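Local atomic coordinates of DMATS type aromatic prenyltransferase (PDB entry 6ZS0), a protein that probably transfers a dimethylallyl group to C5 of the tryptophan indole, as a bacterial aromatic prenyltransferase of the DMATS type. Residues M78-A92 / P128-L140. Residues are numbered along the deposited sequence; the frame is centred on the assembly and turned at random. Where two conformers were deposited one is given.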
loop_
_atom_site.group_PDB
_atom_site.type_symbol
_atom_site.label_atom_id
_atom_site.label_comp_id
_atom_site.label_asym_id
_atom_site.label_seq_id
_atom_site.Cartn_x
_atom_site.Cartn_y
_atom_site.Cartn_z
ATOM N N MET A 78 1.252 9.562 7.094
ATOM C CA MET A 78 1.199 9.526 5.622
ATOM C C MET A 78 2.258 8.576 5.107
ATOM O O MET A 78 3.390 8.598 5.625
ATOM C CB MET A 78 1.411 10.913 5.053
ATOM C CG MET A 78 1.415 10.943 3.579
ATOM S SD MET A 78 1.568 12.639 3.054
ATOM C CE MET A 78 1.895 12.403 1.300
ATOM N N ARG A 79 1.885 7.773 4.121
ATOM C CA ARG A 79 2.864 6.968 3.364
ATOM C C ARG A 79 2.759 7.271 1.882
ATOM O O ARG A 79 1.680 7.639 1.388
ATOM C CB ARG A 79 2.663 5.475 3.589
ATOM C CG ARG A 79 2.901 5.040 5.015
ATOM C CD ARG A 79 2.501 3.596 5.206
ATOM N NE ARG A 79 2.997 3.127 6.486
ATOM C CZ ARG A 79 2.477 3.460 7.665
ATOM N NH1 ARG A 79 1.424 4.265 7.736
ATOM N NH2 ARG A 79 3.013 2.981 8.776
ATOM N N VAL A 80 3.863 7.031 1.181
ATOM C CA VAL A 80 3.872 7.017 -0.300
ATOM C C VAL A 80 4.492 5.705 -0.751
ATOM O O VAL A 80 5.548 5.313 -0.200
ATOM C CB VAL A 80 4.609 8.204 -0.918
ATOM C CG1 VAL A 80 6.054 8.271 -0.466
ATOM C CG2 VAL A 80 4.501 8.181 -2.433
ATOM N N LEU A 81 3.801 5.033 -1.656
ATOM C CA LEU A 81 4.217 3.756 -2.247
ATOM C C LEU A 81 4.712 4.048 -3.657
ATOM O O LEU A 81 4.020 4.766 -4.418
ATOM C CB LEU A 81 3.039 2.794 -2.287
ATOM C CG LEU A 81 3.341 1.417 -2.894
ATOM C CD1 LEU A 81 4.210 0.597 -1.959
ATOM C CD2 LEU A 81 2.049 0.708 -3.194
ATOM N N VAL A 82 5.884 3.538 -4.014
ATOM C CA VAL A 82 6.479 3.826 -5.343
ATOM C C VAL A 82 7.111 2.560 -5.904
ATOM O O VAL A 82 7.607 1.712 -5.130
ATOM C CB VAL A 82 7.520 4.961 -5.274
ATOM C CG1 VAL A 82 8.615 4.657 -4.272
ATOM C CG2 VAL A 82 8.141 5.235 -6.624
ATOM N N GLU A 83 7.149 2.462 -7.224
ATOM C CA GLU A 83 7.897 1.403 -7.929
ATOM C C GLU A 83 9.144 2.043 -8.527
ATOM O O GLU A 83 9.071 2.653 -9.586
ATOM C CB GLU A 83 7.006 0.770 -8.990
ATOM C CG GLU A 83 7.757 -0.261 -9.806
ATOM C CD GLU A 83 6.882 -1.024 -10.779
ATOM O OE1 GLU A 83 6.501 -2.174 -10.485
ATOM O OE2 GLU A 83 6.621 -0.482 -11.804
ATOM N N PRO A 84 10.318 2.001 -7.868
ATOM C CA PRO A 84 11.469 2.750 -8.370
ATOM C C PRO A 84 11.975 2.265 -9.726
ATOM O O PRO A 84 12.510 3.058 -10.516
ATOM C CB PRO A 84 12.528 2.574 -7.293
ATOM C CG PRO A 84 11.816 2.111 -6.102
ATOM C CD PRO A 84 10.595 1.351 -6.586
ATOM N N GLY A 85 11.712 1.019 -10.065
ATOM C CA GLY A 85 12.202 0.433 -11.327
ATOM C C GLY A 85 11.214 0.578 -12.460
ATOM O O GLY A 85 11.372 -0.072 -13.481
ATOM N N CYS A 86 10.201 1.410 -12.262
ATOM C CA CYS A 86 9.198 1.759 -13.269
ATOM C C CYS A 86 9.911 2.274 -14.531
ATOM O O CYS A 86 10.826 3.103 -14.383
ATOM C CB CYS A 86 8.291 2.846 -12.720
ATOM S SG CYS A 86 6.988 3.237 -13.880
ATOM N N GLY A 87 9.530 1.818 -15.715
ATOM C CA GLY A 87 10.210 2.291 -16.944
ATOM C C GLY A 87 11.498 1.538 -17.268
ATOM O O GLY A 87 12.134 1.897 -18.274
ATOM N N ALA A 88 11.905 0.535 -16.486
ATOM C CA ALA A 88 12.927 -0.447 -16.939
ATOM C C ALA A 88 12.342 -1.263 -18.102
ATOM O O ALA A 88 11.114 -1.420 -18.185
ATOM C CB ALA A 88 13.401 -1.316 -15.800
ATOM N N THR A 89 13.194 -1.796 -18.974
ATOM C CA THR A 89 12.754 -2.506 -20.199
ATOM C C THR A 89 12.460 -3.975 -19.897
ATOM O O THR A 89 11.955 -4.680 -20.797
ATOM C CB THR A 89 13.778 -2.360 -21.329
ATOM O OG1 THR A 89 15.070 -2.763 -20.873
ATOM C CG2 THR A 89 13.860 -0.931 -21.803
ATOM N N SER A 90 12.730 -4.437 -18.679
ATOM C CA SER A 90 12.476 -5.825 -18.262
ATOM C C SER A 90 12.153 -5.844 -16.772
ATOM O O SER A 90 12.576 -4.928 -16.039
ATOM C CB SER A 90 13.656 -6.716 -18.575
ATOM O OG SER A 90 14.756 -6.447 -17.714
ATOM N N LEU A 91 11.410 -6.835 -16.345
ATOM C CA LEU A 91 11.089 -6.982 -14.916
ATOM C C LEU A 91 12.392 -7.213 -14.114
ATOM O O LEU A 91 12.497 -6.705 -12.962
ATOM C CB LEU A 91 10.072 -8.099 -14.780
ATOM C CG LEU A 91 9.444 -8.261 -13.423
ATOM C CD1 LEU A 91 8.831 -6.941 -12.948
ATOM C CD2 LEU A 91 8.399 -9.356 -13.489
ATOM N N ALA A 92 13.363 -7.926 -14.661
ATOM C CA ALA A 92 14.665 -8.112 -14.006
ATOM C C ALA A 92 15.329 -6.753 -13.771
ATOM O O ALA A 92 15.813 -6.508 -12.624
ATOM C CB ALA A 92 15.531 -9.018 -14.831
ATOM N N PRO A 128 12.164 -13.214 -13.888
ATOM C CA PRO A 128 11.099 -13.095 -12.900
ATOM C C PRO A 128 9.730 -12.979 -13.568
ATOM O O PRO A 128 9.631 -12.441 -14.668
ATOM C CB PRO A 128 11.434 -11.792 -12.165
ATOM C CG PRO A 128 12.154 -10.983 -13.200
ATOM C CD PRO A 128 13.021 -12.015 -13.905
ATOM N N GLN A 129 8.713 -13.474 -12.890
ATOM C CA GLN A 129 7.302 -13.343 -13.296
ATOM C C GLN A 129 6.672 -12.193 -12.515
ATOM O O GLN A 129 7.160 -11.873 -11.399
ATOM C CB GLN A 129 6.614 -14.684 -13.108
ATOM C CG GLN A 129 7.288 -15.748 -13.954
ATOM C CD GLN A 129 6.598 -17.082 -13.908
ATOM O OE1 GLN A 129 5.369 -17.172 -14.000
ATOM N NE2 GLN A 129 7.396 -18.129 -13.775
ATOM N N GLY A 130 5.664 -11.570 -13.113
ATOM C CA GLY A 130 4.982 -10.380 -12.576
ATOM C C GLY A 130 4.161 -10.767 -11.360
ATOM O O GLY A 130 4.171 -11.924 -10.931
ATOM N N PRO A 131 3.344 -9.859 -10.822
ATOM C CA PRO A 131 3.149 -8.509 -11.374
ATOM C C PRO A 131 4.070 -7.375 -10.890
ATOM O O PRO A 131 3.904 -6.242 -11.317
ATOM C CB PRO A 131 1.716 -8.243 -10.892
ATOM C CG PRO A 131 1.686 -8.906 -9.561
ATOM C CD PRO A 131 2.396 -10.202 -9.772
ATOM N N LEU A 132 5.020 -7.680 -10.023
ATOM C CA LEU A 132 5.993 -6.702 -9.504
ATOM C C LEU A 132 7.300 -7.421 -9.222
ATOM O O LEU A 132 7.298 -8.677 -9.099
ATOM C CB LEU A 132 5.440 -6.003 -8.244
ATOM C CG LEU A 132 5.534 -6.775 -6.921
ATOM C CD1 LEU A 132 5.544 -5.836 -5.693
ATOM C CD2 LEU A 132 4.408 -7.765 -6.812
ATOM N N ALA A 133 8.385 -6.653 -9.115
ATOM C CA ALA A 133 9.687 -7.090 -8.584
ATOM C C ALA A 133 9.953 -6.451 -7.220
ATOM O O ALA A 133 10.376 -7.157 -6.318
ATOM C CB ALA A 133 10.785 -6.765 -9.570
ATOM N N LEU A 134 9.731 -5.149 -7.080
ATOM C CA LEU A 134 10.071 -4.447 -5.815
ATOM C C LEU A 134 9.345 -3.127 -5.774
ATOM O O LEU A 134 9.513 -2.299 -6.692
ATOM C CB LEU A 134 11.584 -4.238 -5.713
ATOM C CG LEU A 134 12.084 -3.729 -4.355
ATOM C CD1 LEU A 134 13.496 -4.236 -4.114
ATOM C CD2 LEU A 134 11.998 -2.195 -4.259
ATOM N N TRP A 135 8.552 -2.924 -4.742
ATOM C CA TRP A 135 7.969 -1.616 -4.422
ATOM C C TRP A 135 8.535 -1.193 -3.076
ATOM O O TRP A 135 8.935 -2.044 -2.288
ATOM C CB TRP A 135 6.442 -1.650 -4.351
ATOM C CG TRP A 135 5.750 -2.035 -5.620
ATOM C CD1 TRP A 135 6.253 -2.042 -6.895
ATOM C CD2 TRP A 135 4.378 -2.446 -5.730
ATOM N NE1 TRP A 135 5.280 -2.417 -7.777
ATOM C CE2 TRP A 135 4.128 -2.680 -7.085
ATOM C CE3 TRP A 135 3.362 -2.654 -4.801
ATOM C CZ2 TRP A 135 2.888 -3.124 -7.533
ATOM C CZ3 TRP A 135 2.138 -3.085 -5.250
ATOM C CH2 TRP A 135 1.903 -3.283 -6.588
ATOM N N CYS A 136 8.546 0.097 -2.874
ATOM C CA CYS A 136 9.005 0.737 -1.637
ATOM C C CYS A 136 7.887 1.628 -1.105
ATOM O O CYS A 136 7.331 2.409 -1.883
ATOM C CB CYS A 136 10.280 1.506 -1.914
ATOM S SG CYS A 136 10.992 2.199 -0.410
ATOM N N ALA A 137 7.561 1.501 0.188
ATOM C CA ALA A 137 6.667 2.462 0.860
ATOM C C ALA A 137 7.499 3.268 1.855
ATOM O O ALA A 137 8.273 2.683 2.621
ATOM C CB ALA A 137 5.551 1.765 1.557
ATOM N N LEU A 138 7.321 4.559 1.809
ATOM C CA LEU A 138 7.989 5.506 2.715
ATOM C C LEU A 138 6.947 6.078 3.682
ATOM O O LEU A 138 5.968 6.645 3.217
ATOM C CB LEU A 138 8.637 6.585 1.856
ATOM C CG LEU A 138 9.728 6.042 0.927
ATOM C CD1 LEU A 138 10.040 6.982 -0.207
ATOM C CD2 LEU A 138 10.969 5.718 1.724
ATOM N N GLU A 139 7.153 5.887 4.980
ATOM C CA GLU A 139 6.330 6.550 6.016
ATOM C C GLU A 139 6.935 7.930 6.246
ATOM O O GLU A 139 8.124 8.009 6.667
ATOM C CB GLU A 139 6.301 5.777 7.321
ATOM C CG GLU A 139 5.279 6.393 8.289
ATOM C CD GLU A 139 5.355 5.943 9.732
ATOM O OE1 GLU A 139 6.228 5.094 10.041
ATOM O OE2 GLU A 139 4.551 6.473 10.560
ATOM N N LEU A 140 6.173 8.964 5.936
ATOM C CA LEU A 140 6.642 10.365 5.904
ATOM C C LEU A 140 6.600 10.930 7.328
ATOM O O LEU A 140 5.678 11.663 7.645
ATOM C CB LEU A 140 5.759 11.115 4.932
ATOM C CG LEU A 140 5.838 10.604 3.494
ATOM C CD1 LEU A 140 5.366 11.667 2.539
ATOM C CD2 LEU A 140 7.248 10.133 3.130
HETATM O O HOH W 1 3.191 11.339 8.370
HETATM O O HOH W 2 8.463 -3.894 -9.537
HETATM O O HOH W 3 4.144 -3.506 -10.996
HETATM O O HOH W 4 11.200 -1.409 -8.654
#
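Glu-83 holds CG anti to its own backbone nitrogen (chi1 176°) and runs on extended, crossing the five-membered-ring end of the Trp-135 indole at an angle, CB and CG against CD1 and the carboxylate oxygen OE1 at NE1; the CG of Trp-135 lies beside its backbone N (chi1 -62°). The indole NE1 gives a hydrogen bond of 3.0 Å to Glu-83 OE1; the oxygen sits in the ring plane, but the N-H meets it from above the carboxylate plane. A water shared with Pro-131 O donates to this OE1, and another, held by Ala-133 N, probably does too. Up to three donors thus converge on one buried oxygen and tie the loop before Trp-135 to the end of strand 77-82. Cut back to an alanine, Glu-83 would probably leave the indole N-H without its acceptor and both waters short of a partner, the ring then held by packing alone. Leu-132 CD1 lies 3.6 Å above the Trp-135 ring, over its centre, and Leu-81 CD2 approaches Trp-135 CE3 at 4.0 Å.

From here the two strands run antiparallel. Val-82 and Cys-136 exchange two backbone hydrogen bonds, as do Val-80 and Leu-138, and Leu-140 N continues the ladder to Met-78 O at 2.8 Å. Val-80 CG1 packs on Leu-138 CB at 3.9 Å, on the face that helix 25-39 covers. The other face carries Arg-79, its guanidinium stacked on the Glu-139 carboxylate with planes 9° apart; Arg-79 NH2 and Glu-139 OE1 stay 4.0 Å apart, and the salt bridge of Glu-139 goes to Arg-141. Beyond the strands, Leu-91 slides past Pro-128, CG to CG 3.8 Å, joining the start of helix 91-109 to the loop leading into strand 135-139.

Strands 77-82 and 135-139, joined by a largely helical connection that begins with helix 91-109, are neighbours in the closed antiparallel barrel ringed by helices, the ABBA fold of aromatic prenyltransferases.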